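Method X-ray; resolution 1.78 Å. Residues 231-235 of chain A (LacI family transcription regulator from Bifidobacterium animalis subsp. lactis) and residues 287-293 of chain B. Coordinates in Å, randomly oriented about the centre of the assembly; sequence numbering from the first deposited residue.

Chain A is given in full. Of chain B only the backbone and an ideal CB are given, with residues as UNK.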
# COMPACT_ATOMS: atom_id res chain seq x y z
N TYR A 231 1.41 -3.65 14.76
CA TYR A 231 1.08 -3.89 13.35
C TYR A 231 2.23 -4.43 12.50
O TYR A 231 2.02 -4.76 11.33
CB TYR A 231 0.50 -2.63 12.68
CG TYR A 231 -0.96 -2.35 13.00
CD1 TYR A 231 -1.89 -3.37 12.99
CD2 TYR A 231 -1.39 -1.06 13.29
CE1 TYR A 231 -3.22 -3.12 13.26
CE2 TYR A 231 -2.73 -0.80 13.58
CZ TYR A 231 -3.64 -1.84 13.56
OH TYR A 231 -4.97 -1.63 13.83
N THR A 232 3.42 -4.55 13.07
CA THR A 232 4.58 -5.02 12.30
C THR A 232 4.58 -6.54 12.22
O THR A 232 4.00 -7.20 13.10
CB THR A 232 5.91 -4.57 12.90
OG1 THR A 232 6.10 -5.20 14.17
CG2 THR A 232 5.95 -3.05 13.06
N PRO A 233 5.24 -7.11 11.21
CA PRO A 233 5.29 -8.58 11.17
C PRO A 233 6.10 -9.15 12.33
O PRO A 233 5.76 -10.25 12.79
CB PRO A 233 5.98 -8.88 9.83
CG PRO A 233 6.74 -7.63 9.50
CD PRO A 233 5.86 -6.51 10.01
N GLU A 234 7.12 -8.44 12.80
CA GLU A 234 7.89 -8.93 13.95
C GLU A 234 6.98 -9.04 15.18
O GLU A 234 7.04 -10.01 15.94
CB GLU A 234 9.10 -8.04 14.25
CG GLU A 234 10.15 -7.99 13.13
CD GLU A 234 9.82 -7.01 12.00
OE1 GLU A 234 8.80 -6.27 12.09
OE2 GLU A 234 10.59 -6.96 11.01
N SER A 235 6.12 -8.05 15.36
CA SER A 235 5.22 -8.04 16.50
C SER A 235 4.16 -9.12 16.36
O SER A 235 3.81 -9.78 17.34
CB SER A 235 4.57 -6.66 16.65
OG SER A 235 4.06 -6.48 17.95
N UNK B 287 8.94 -4.92 1.10
CA UNK B 287 7.86 -4.50 1.96
C UNK B 287 7.81 -5.47 3.11
O UNK B 287 8.54 -6.45 3.10
CB UNK B 287 6.53 -4.44 1.21
N UNK B 288 6.96 -5.19 4.09
CA UNK B 288 6.76 -6.06 5.24
C UNK B 288 6.35 -7.47 4.83
O UNK B 288 6.58 -8.43 5.57
CB UNK B 288 5.70 -5.46 6.17
N UNK B 289 5.74 -7.59 3.66
CA UNK B 289 5.30 -8.88 3.15
C UNK B 289 6.47 -9.85 3.01
O UNK B 289 6.35 -11.04 3.32
CB UNK B 289 4.60 -8.70 1.80
N UNK B 290 7.60 -9.34 2.54
CA UNK B 290 8.79 -10.16 2.37
C UNK B 290 9.36 -10.66 3.70
O UNK B 290 9.92 -11.76 3.76
CB UNK B 290 9.86 -9.36 1.62
N UNK B 291 9.20 -9.86 4.75
CA UNK B 291 9.70 -10.21 6.08
C UNK B 291 8.82 -11.30 6.69
O UNK B 291 9.29 -12.13 7.47
CB UNK B 291 9.74 -8.98 6.99
N UNK B 292 7.55 -11.30 6.31
CA UNK B 292 6.55 -12.17 6.92
C UNK B 292 6.41 -13.51 6.21
O UNK B 292 5.68 -14.37 6.69
CB UNK B 292 5.19 -11.46 6.94
N UNK B 293 7.08 -13.66 5.08
CA UNK B 293 6.91 -14.84 4.22
C UNK B 293 7.58 -16.10 4.78
O UNK B 293 8.29 -16.03 5.79
CB UNK B 293 7.47 -14.55 2.83

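Chain A meets this segment of chain B with the first turn of a helix. Thr A232 caps that turn, its OG1 accepting from Ser A235 N at 3.1 Å, and Pro A233 follows with the CB, CG and CD of its ring directed at chain B. The surface on offer is therefore mainly apolar, with the carboxylate of Glu A234 to one side.

Position 287 has extended backbone angles (-165/174) and precedes residues with helical ones. Nothing of chain A lies within 5.5 Å of its ideal CB, so the local backbone is the better guide. An N-cap favours a short side chain that can accept from a free amide: serine, threonine, aspartate or asparagine. The residue is Ser B287, with chi1 in p, and its OG accepts from the backbone N of residue 289 at 3.2 Å.

At position 288 the CA-to-CB bond points toward chain A, and the ideal CB lies 4.0 Å from Pro A233 CD. Beyond it lie more of the proline, the methyl of Thr A232 and open space enough for a long side chain. Leucine, isoleucine or methionine could cover these carbons, but a flat aromatic ring gains more, because the hydrogens on a proline CD, next to nitrogen, are slightly polarised and pack well on a pi face. The residue is Phe B288, chi1 m. Pro A233 CD sits over one face of the ring, 3.6 Å from its centroid and 16° off the normal, a CH-pi contact; the closest atom pair is Pro A233 CD to Phe B288 CG at 3.5 Å. At the far end of the ring, Phe B288 CZ comes within 4.2 Å of Thr A232 CG2.

Position 289 points away from chain A, which thus sets no preference beyond compatibility with helical angles. It is Met B289, present as selenomethionine, extended through chi1 and chi2.

Position 290 is also out of reach, and many helix-tolerant residues would serve. It is Asn B290, whose backbone N bonds to Ser B287 O at 3.1 Å, closing the first turn.

Position 291 again faces chain A. Its ideal CB is 4.1 Å from Pro A233 CG and 4.6 Å from Glu A234 OE2, so two kinds of solution are plausible: a compact aliphatic residue against the proline, or a lysine or arginine reaching for the carboxylate. The deposited choice is aliphatic, Val B291, chi1 t. Its CG1 lies 3.9 Å from Pro A233 CG and also 3.5 Å from Glu A234 OE2, a contact without a hydrogen bond.

At position 292 the CB points sideways, yet it stands 4.0 Å from Pro A233 CB, and the CA atoms of the two residues are only 5.7 Å apart. So close an approach suits a small side chain, alanine or perhaps serine. Ala B292 keeps its methyl against Pro A233 CB at 4.0 Å.

Position 293, where psi turns to 175° and the helical angles end, is out of reach and leaves the choice open; it is Ala B293.

Chain B, residues 287-293: SFMNVAA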
# COMPACT_ATOMS: atom_id res chain seq x y z
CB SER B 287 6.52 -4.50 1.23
OG SER B 287 6.07 -5.82 1.01
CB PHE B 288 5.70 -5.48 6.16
CG PHE B 288 6.23 -4.50 7.17
CD1 PHE B 288 7.55 -4.54 7.59
CD2 PHE B 288 5.39 -3.53 7.71
CE1 PHE B 288 8.03 -3.64 8.53
CE2 PHE B 288 5.86 -2.62 8.65
CZ PHE B 288 7.19 -2.67 9.06
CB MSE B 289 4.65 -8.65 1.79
CG MSE B 289 3.97 -9.84 1.18
SE MSE B 289 3.41 -9.33 -0.62
CE MSE B 289 2.66 -7.58 -0.26
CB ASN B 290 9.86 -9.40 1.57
CG ASN B 290 9.49 -9.27 0.11
OD1 ASN B 290 8.78 -10.13 -0.45
ND2 ASN B 290 9.93 -8.18 -0.52
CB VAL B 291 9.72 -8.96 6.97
CG1 VAL B 291 10.05 -9.30 8.41
CG2 VAL B 291 10.75 -7.95 6.41
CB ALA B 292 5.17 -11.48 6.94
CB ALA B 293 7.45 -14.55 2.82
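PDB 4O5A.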